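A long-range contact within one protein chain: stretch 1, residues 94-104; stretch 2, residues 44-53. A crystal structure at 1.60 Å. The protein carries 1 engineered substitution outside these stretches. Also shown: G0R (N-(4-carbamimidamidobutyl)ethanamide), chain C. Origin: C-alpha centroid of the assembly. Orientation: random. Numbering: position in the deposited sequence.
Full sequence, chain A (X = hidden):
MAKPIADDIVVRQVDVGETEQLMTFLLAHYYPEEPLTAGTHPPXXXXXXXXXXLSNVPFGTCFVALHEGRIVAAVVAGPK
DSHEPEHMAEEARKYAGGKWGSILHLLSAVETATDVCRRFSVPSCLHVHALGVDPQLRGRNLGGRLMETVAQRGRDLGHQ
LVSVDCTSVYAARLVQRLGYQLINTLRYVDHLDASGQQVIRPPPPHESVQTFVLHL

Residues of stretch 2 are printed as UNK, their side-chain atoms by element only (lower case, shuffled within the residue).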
ATOM      1  N   LYS A  94     -19.954  -1.394   0.607  1.00 26.47           N
ATOM      2  CA  LYS A  94     -20.363  -1.104  -0.765  1.00 26.96           C
ATOM      3  C   LYS A  94     -19.939  -2.210  -1.724  1.00 29.85           C
ATOM      4  O   LYS A  94     -20.684  -2.560  -2.648  1.00 30.87           O
ATOM      5  CB  LYS A  94     -19.788   0.235  -1.225  1.00 29.87           C
ATOM      6  CG  LYS A  94     -20.212   0.601  -2.643  1.00 32.58           C
ATOM      7  CD  LYS A  94     -19.367   1.707  -3.238  1.00 37.22           C
ATOM      8  CE  LYS A  94     -19.227   2.878  -2.290  1.00 36.78           C
ATOM      9  NZ  LYS A  94     -18.618   4.055  -2.981  1.00 40.29           N
ATOM     10  N   TYR A  95     -18.760  -2.786  -1.514  1.00 26.21           N
ATOM     11  CA  TYR A  95     -18.193  -3.734  -2.460  1.00 23.19           C
ATOM     12  C   TYR A  95     -18.240  -5.165  -1.963  1.00 26.69           C
ATOM     13  O   TYR A  95     -17.698  -6.049  -2.628  1.00 26.79           O
ATOM     14  CB  TYR A  95     -16.754  -3.334  -2.796  1.00 25.55           C
ATOM     15  CG  TYR A  95     -16.683  -2.063  -3.599  1.00 28.78           C
ATOM     16  CD1 TYR A  95     -17.050  -2.048  -4.937  1.00 28.52           C
ATOM     17  CD2 TYR A  95     -16.273  -0.871  -3.017  1.00 24.55           C
ATOM     18  CE1 TYR A  95     -16.998  -0.884  -5.676  1.00 27.97           C
ATOM     19  CE2 TYR A  95     -16.218   0.300  -3.752  1.00 31.85           C
ATOM     20  CZ  TYR A  95     -16.584   0.284  -5.081  1.00 31.52           C
ATOM     21  OH  TYR A  95     -16.537   1.444  -5.817  1.00 36.18           O
ATOM     22  N   ALA A  96     -18.890  -5.415  -0.821  1.00 26.96           N
ATOM     23  CA  ALA A  96     -18.966  -6.759  -0.269  1.00 27.66           C
ATOM     24  C   ALA A  96     -19.531  -7.731  -1.297  1.00 29.09           C
ATOM     25  O   ALA A  96     -20.489  -7.422  -2.011  1.00 33.67           O
ATOM     26  CB  ALA A  96     -19.831  -6.761   0.993  1.00 30.17           C
ATOM     27  N   GLY A  97     -18.911  -8.897  -1.390  1.00 24.29           N
ATOM     28  CA  GLY A  97     -19.332  -9.929  -2.318  1.00 30.71           C
ATOM     29  C   GLY A  97     -18.350 -10.231  -3.424  1.00 30.90           C
ATOM     30  O   GLY A  97     -18.496 -11.262  -4.095  1.00 30.05           O
ATOM     31  N   GLY A  98     -17.356  -9.373  -3.646  1.00 25.79           N
ATOM     32  CA  GLY A  98     -16.367  -9.582  -4.676  1.00 26.90           C
ATOM     33  C   GLY A  98     -14.964  -9.621  -4.097  1.00 25.08           C
ATOM     34  O   GLY A  98     -14.758  -9.534  -2.882  1.00 25.33           O
ATOM     35  N   LYS A  99     -13.998  -9.771  -5.008  1.00 24.32           N
ATOM     36  CA  LYS A  99     -12.590  -9.788  -4.622  1.00 25.79           C
ATOM     37  C   LYS A  99     -12.206  -8.512  -3.882  1.00 22.69           C
ATOM     38  O   LYS A  99     -11.551  -8.558  -2.832  1.00 22.18           O
ATOM     39  CB  LYS A  99     -11.723  -9.975  -5.870  1.00 18.56           C
ATOM     40  CG  LYS A  99     -10.230 -10.064  -5.597  1.00 19.56           C
ATOM     41  CD  LYS A  99      -9.444 -10.054  -6.899  1.00 18.00           C
ATOM     42  CE  LYS A  99      -7.938 -10.110  -6.672  1.00 19.01           C
ATOM     43  NZ  LYS A  99      -7.521 -11.435  -6.092  1.00 18.51           N
ATOM     44  N   TRP A 100     -12.592  -7.356  -4.426  1.00 22.22           N
ATOM     45  CA  TRP A 100     -12.299  -6.088  -3.769  1.00 20.99           C
ATOM     46  C   TRP A 100     -13.000  -5.999  -2.421  1.00 22.43           C
ATOM     47  O   TRP A 100     -12.424  -5.503  -1.447  1.00 18.23           O
ATOM     48  CB  TRP A 100     -12.710  -4.938  -4.692  1.00 20.67           C
ATOM     49  CG  TRP A 100     -12.430  -3.532  -4.236  1.00 22.32           C
ATOM     50  CD1 TRP A 100     -13.282  -2.474  -4.324  1.00 21.28           C
ATOM     51  CD2 TRP A 100     -11.214  -3.015  -3.673  1.00 20.52           C
ATOM     52  NE1 TRP A 100     -12.686  -1.332  -3.850  1.00 23.87           N
ATOM     53  CE2 TRP A 100     -11.415  -1.636  -3.442  1.00 20.74           C
ATOM     54  CE3 TRP A 100      -9.980  -3.577  -3.344  1.00 21.17           C
ATOM     55  CZ2 TRP A 100     -10.436  -0.821  -2.882  1.00 23.76           C
ATOM     56  CZ3 TRP A 100      -9.017  -2.770  -2.796  1.00 18.30           C
ATOM     57  CH2 TRP A 100      -9.242  -1.403  -2.571  1.00 22.41           C
ATOM     58  N   GLY A 101     -14.238  -6.499  -2.338  1.00 23.50           N
ATOM     59  CA  GLY A 101     -14.947  -6.488  -1.068  1.00 20.94           C
ATOM     60  C   GLY A 101     -14.241  -7.288   0.012  1.00 20.35           C
ATOM     61  O   GLY A 101     -14.196  -6.870   1.170  1.00 17.43           O
ATOM     62  N   SER A 102     -13.689  -8.453  -0.351  1.00 20.69           N
ATOM     63  CA  SER A 102     -12.929  -9.255   0.607  1.00 16.89           C
ATOM     64  C   SER A 102     -11.655  -8.537   1.042  1.00 18.29           C
ATOM     65  O   SER A 102     -11.312  -8.516   2.233  1.00 17.60           O
ATOM     66  CB  SER A 102     -12.586 -10.615  -0.004  1.00 23.44           C
ATOM     67  OG  SER A 102     -13.748 -11.395  -0.206  1.00 25.06           O
ATOM     68  N   ILE A 103     -10.949  -7.936   0.084  1.00 17.25           N
ATOM     69  CA  ILE A 103      -9.732  -7.201   0.410  1.00 15.59           C
ATOM     70  C   ILE A 103     -10.066  -5.994   1.285  1.00 16.18           C
ATOM     71  O   ILE A 103      -9.415  -5.740   2.307  1.00 16.24           O
ATOM     72  CB  ILE A 103      -9.005  -6.799  -0.890  1.00 16.20           C
ATOM     73  CG1 ILE A 103      -8.544  -8.058  -1.643  1.00 18.59           C
ATOM     74  CG2 ILE A 103      -7.856  -5.825  -0.613  1.00 16.31           C
ATOM     75  CD1 ILE A 103      -7.846  -7.793  -2.972  1.00 19.11           C
ATOM     76  N   LEU A 104     -11.112  -5.250   0.918  1.00 16.29           N
ATOM     77  CA  LEU A 104     -11.507  -4.092   1.712  1.00 16.88           C
ATOM     78  C   LEU A 104     -11.963  -4.484   3.111  1.00 16.72           C
ATOM     79  O   LEU A 104     -11.730  -3.739   4.067  1.00 15.71           O
ATOM     80  CB  LEU A 104     -12.622  -3.322   1.015  1.00 18.21           C
ATOM     81  CG  LEU A 104     -12.156  -2.246   0.038  1.00 20.82           C
ATOM     82  CD1 LEU A 104     -13.362  -1.680  -0.686  1.00 22.34           C
ATOM     83  CD2 LEU A 104     -11.380  -1.147   0.753  1.00 22.57           C
ATOM     84  N   UNK A  44      -6.783 -11.651 -10.856  1.00 24.34           N
ATOM     85  CA  UNK A  44      -6.669 -10.269 -11.316  1.00 23.94           C
ATOM     86  C   UNK A  44      -7.540  -9.341 -10.474  1.00 21.96           C
ATOM     87  O   UNK A  44      -8.675  -9.689 -10.142  1.00 22.46           O
ATOM     88  c   UNK A  44      -6.835 -12.484 -13.798  1.00 35.26           C
ATOM     89  o   UNK A  44      -7.966 -12.721 -13.323  1.00 30.43           O
ATOM     90  c   UNK A  44      -7.070 -10.159 -12.784  1.00 27.81           C
ATOM     91  c   UNK A  44      -6.271 -11.068 -13.713  1.00 30.37           C
ATOM     92  o   UNK A  44      -6.134 -13.368 -14.341  1.00 42.44           O
ATOM     93  N   UNK A  45      -7.046  -8.154 -10.119  1.00 17.90           N
ATOM     94  CA  UNK A  45      -7.859  -7.234  -9.317  1.00 17.13           C
ATOM     95  C   UNK A  45      -9.073  -6.719 -10.078  1.00 18.85           C
ATOM     96  O   UNK A  45      -9.064  -6.591 -11.305  1.00 20.15           O
ATOM     97  c   UNK A  45      -5.876  -6.142 -10.087  1.00 16.40           C
ATOM     98  c   UNK A  45      -5.700  -7.607 -10.383  1.00 16.77           C
ATOM     99  c   UNK A  45      -6.887  -6.090  -8.990  1.00 17.83           C
ATOM    100  N   UNK A  46     -10.128  -6.416  -9.322  1.00 19.54           N
ATOM    101  CA  UNK A  46     -11.343  -5.870  -9.906  1.00 18.72           C
ATOM    102  C   UNK A  46     -11.150  -4.401 -10.264  1.00 19.87           C
ATOM    103  O   UNK A  46     -10.209  -3.743  -9.810  1.00 18.59           O
ATOM    104  c   UNK A  46     -12.759  -7.488  -8.559  1.00 26.25           C
ATOM    105  o   UNK A  46     -14.347  -8.809  -7.370  1.00 33.54           O
ATOM    106  o   UNK A  46     -14.365  -6.641  -7.015  1.00 29.03           O
ATOM    107  c   UNK A  46     -12.520  -6.041  -8.944  1.00 21.57           C
ATOM    108  c   UNK A  46     -13.905  -7.657  -7.577  1.00 30.76           C
ATOM    109  N   UNK A  47     -12.048  -3.891 -11.112  1.00 19.96           N
ATOM    110  CA  UNK A  47     -11.917  -2.515 -11.578  1.00 19.00           C
ATOM    111  C   UNK A  47     -11.873  -1.532 -10.415  1.00 18.72           C
ATOM    112  O   UNK A  47     -11.080  -0.584 -10.426  1.00 20.71           O
ATOM    113  c   UNK A  47     -13.068  -2.163 -12.523  1.00 21.48           C
ATOM    114  N   UNK A  48     -12.718  -1.738  -9.402  1.00 17.66           N
ATOM    115  CA  UNK A  48     -12.775  -0.795  -8.293  1.00 18.62           C
ATOM    116  C   UNK A  48     -11.472  -0.782  -7.502  1.00 19.00           C
ATOM    117  O   UNK A  48     -11.066   0.269  -6.984  1.00 20.63           O
ATOM    118  c   UNK A  48     -13.952  -1.140  -7.383  1.00 20.62           C
ATOM    119  N   UNK A  49     -10.819  -1.938  -7.400  1.00 19.26           N
ATOM    120  CA  UNK A  49      -9.510  -2.045  -6.758  1.00 17.98           C
ATOM    121  C   UNK A  49      -8.483  -1.185  -7.483  1.00 19.53           C
ATOM    122  O   UNK A  49      -7.847  -0.301  -6.888  1.00 19.89           O
ATOM    123  o   UNK A  49      -6.937  -2.932  -5.850  1.00 17.99           O
ATOM    124  c   UNK A  49      -9.106  -3.525  -6.752  1.00 16.45           C
ATOM    125  o   UNK A  49      -7.647  -4.993  -5.585  1.00 18.66           O
ATOM    126  c   UNK A  49      -7.805  -3.819  -5.997  1.00 15.93           C
ATOM    127  N   UNK A  50      -8.328  -1.422  -8.788  1.00 16.96           N
ATOM    128  CA  UNK A  50      -7.418  -0.623  -9.603  1.00 15.92           C
ATOM    129  C   UNK A  50      -7.775   0.856  -9.550  1.00 17.28           C
ATOM    130  O   UNK A  50      -6.894   1.716  -9.446  1.00 18.62           O
ATOM    131  c   UNK A  50      -7.105  -2.605 -11.180  1.00 16.78           C
ATOM    132  c   UNK A  50      -7.459  -1.123 -11.050  1.00 17.53           C
ATOM    133  c   UNK A  50      -8.462  -3.208 -13.215  1.00 22.92           C
ATOM    134  n   UNK A  50      -8.433  -3.758 -14.616  1.00 26.09           N
ATOM    135  c   UNK A  50      -7.067  -3.090 -12.633  1.00 20.51           C
ATOM    136  N   UNK A  51      -9.068   1.169  -9.640  1.00 19.12           N
ATOM    137  CA  UNK A  51      -9.494   2.564  -9.641  1.00 19.04           C
ATOM    138  C   UNK A  51      -9.139   3.255  -8.331  1.00 19.07           C
ATOM    139  O   UNK A  51      -8.753   4.432  -8.330  1.00 19.22           O
ATOM    140  c   UNK A  51     -10.998   2.640  -9.905  1.00 22.51           C
ATOM    141  c   UNK A  51     -11.363   2.401 -11.358  1.00 28.47           C
ATOM    142  c   UNK A  51     -12.855   2.496 -11.609  1.00 36.17           C
ATOM    143  o   UNK A  51     -13.346   1.807 -12.531  1.00 41.17           O
ATOM    144  o   UNK A  51     -13.533   3.259 -10.881  1.00 38.34           O
ATOM    145  N   UNK A  52      -9.255   2.549  -7.207  1.00 16.59           N
ATOM    146  CA  UNK A  52      -8.901   3.174  -5.939  1.00 17.56           C
ATOM    147  C   UNK A  52      -7.422   3.529  -5.897  1.00 17.89           C
ATOM    148  O   UNK A  52      -7.051   4.628  -5.464  1.00 17.18           O
ATOM    149  c   UNK A  52      -7.384   3.777  -1.200  1.00 22.32           C
ATOM    150  c   UNK A  52      -8.601   2.765  -3.489  1.00 19.53           C
ATOM    151  c   UNK A  52      -6.969   2.564  -1.733  1.00 21.40           C
ATOM    152  c   UNK A  52      -8.388   4.484  -1.808  1.00 22.54           C
ATOM    153  c   UNK A  52      -7.571   2.070  -2.889  1.00 20.42           C
ATOM    154  c   UNK A  52      -8.980   3.991  -2.956  1.00 20.87           C
ATOM    155  c   UNK A  52      -9.233   2.279  -4.757  1.00 18.02           C
ATOM    156  N   UNK A  53      -6.556   2.601  -6.309  1.00 16.28           N
ATOM    157  CA  UNK A  53      -5.134   2.929  -6.339  1.00 16.88           C
ATOM    158  C   UNK A  53      -4.896   4.171  -7.180  1.00 19.87           C
ATOM    159  O   UNK A  53      -4.209   5.108  -6.751  1.00 17.98           O
ATOM    160  c   UNK A  53      -4.143   0.590  -5.877  1.00 16.96           C
ATOM    161  c   UNK A  53      -3.041  -0.354  -6.343  1.00 16.77           C
ATOM    162  c   UNK A  53      -3.843   1.121  -4.476  1.00 17.12           C
ATOM    163  c   UNK A  53      -4.321   1.743  -6.868  1.00 15.66           C
TER
HETATM  164  C10 G0R C 302      -5.122  -3.788  -3.029  1.00 18.54           C
HETATM  165  N12 G0R C 302      -5.278  -5.129  -3.578  1.00 19.86           N
HETATM  166  C1  G0R C 302       2.017  -1.231   0.798  1.00 14.72           C
HETATM  167  C2  G0R C 302       1.090  -2.335   0.292  1.00 13.75           C
HETATM  168  C5  G0R C 302      -0.883  -3.859   0.711  1.00 15.56           C
HETATM  169  C6  G0R C 302      -2.243  -3.278   0.318  1.00 17.97           C
HETATM  170  C7  G0R C 302      -3.293  -4.362   0.045  1.00 19.89           C
HETATM  171  C8  G0R C 302      -3.610  -4.628  -1.432  1.00 23.36           C
HETATM  172  N4  G0R C 302       0.026  -2.812   1.151  1.00 13.38           N
HETATM  173  N9  G0R C 302      -4.367  -3.563  -2.051  1.00 27.87           N
HETATM  174  N11 G0R C 302      -5.840  -2.683  -3.614  1.00 25.82           N
HETATM  175  O3  G0R C 302       1.235  -2.783  -0.797  1.00 15.81           O

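Position 44 has three side-chain carbons in a row, the third carrying two oxygens. Its CA-to-CB bond points away from stretch 1, and what it offers the contact is backbone: its O lies 3.4 Å from CD of Lys 99. The five atoms make it Glu 44.

Position 45 carries three carbons that close a ring onto the backbone N, which only proline does. Pro 45 has its CA-to-CB bond sideways and takes the CE methylene of Lys 99 against its backbone, with CE of Lys 99 3.9 Å from CA of Pro 45.

Position 46 again has three carbons, the last holding two oxygens, but here the CA-to-CB bond points toward stretch 1 and the carboxylate arrives at the start of the other helix. This is Glu 46. Lys 99 N donates to OE2 of Glu 46 at 2.6 Å, and Trp 100 N makes a weak, longer bond to OE1 of Glu 46 at 3.2 Å. The first amides of a helix have no carbonyl of an earlier turn to bind, so a carboxylate from elsewhere can serve them. Gly 98 leaves room for it: an ideal CB there would sit 2.7 Å from OE2 of Glu 46, a clash. Glu 46 is itself the N-cap residue of its own helix.

Position 47 has one carbon, its CA-to-CB bond set sideways, touching nothing on stretch 1: Ala 47.

Position 48 also has a single carbon, now pointed at two aromatic residues. Its CB is 3.4 Å from CD1 of Trp 100 and 3.5 Å from CE1 of Tyr 95. The residue is Ala 48.

Position 49 has two carbons, the second with two oxygens: Asp 49. Its CA lies over the face of the Trp 100 six-membered ring, 3.7 Å from the centroid, while its carboxylate turns to the ligand. N11 of G0R donates to OD1 of Asp 49 at 2.5 Å and N12 of G0R to OD2 of Asp 49 at 3.1 Å, two guanidinium nitrogens on two oxygens.

Position 50 is four carbons in a row ending in nitrogen, its CA-to-CB bond directed away from stretch 1: Lys 50.

Position 51 has three carbons with two terminal oxygens; its CA-to-CB bond is sideways, and it is exposed and without contact, as Glu 51.

Position 52 is one carbon followed by a six-carbon ring, hence Phe 52. Its CB meets CZ2 of Trp 100 at 3.8 Å, and the two rings pair obliquely, planes at 32°.

Position 53 has four carbons forked at the second, Leu 53, buried but out of contact with stretch 1.

The contact works by pairing a polar clamp with an aromatic bearing surface. Glu 46 holds the start of helix 99-104, while Trp 100 lies against Ala 48, Asp 49 and Phe 52, residues that one helical turn brings to the same side. The helix axes, 54° apart in direction, come within 9.4 Å, and CB of Ala 48 meets the indole at CD1 of Trp 100, 3.4 Å away. The same tryptophan that packs on Asp 49 also borders the guanidinium, with CZ3 of Trp 100 3.3 Å from N11 of G0R.

Stretch 2 44-53: EPEAADKEFL
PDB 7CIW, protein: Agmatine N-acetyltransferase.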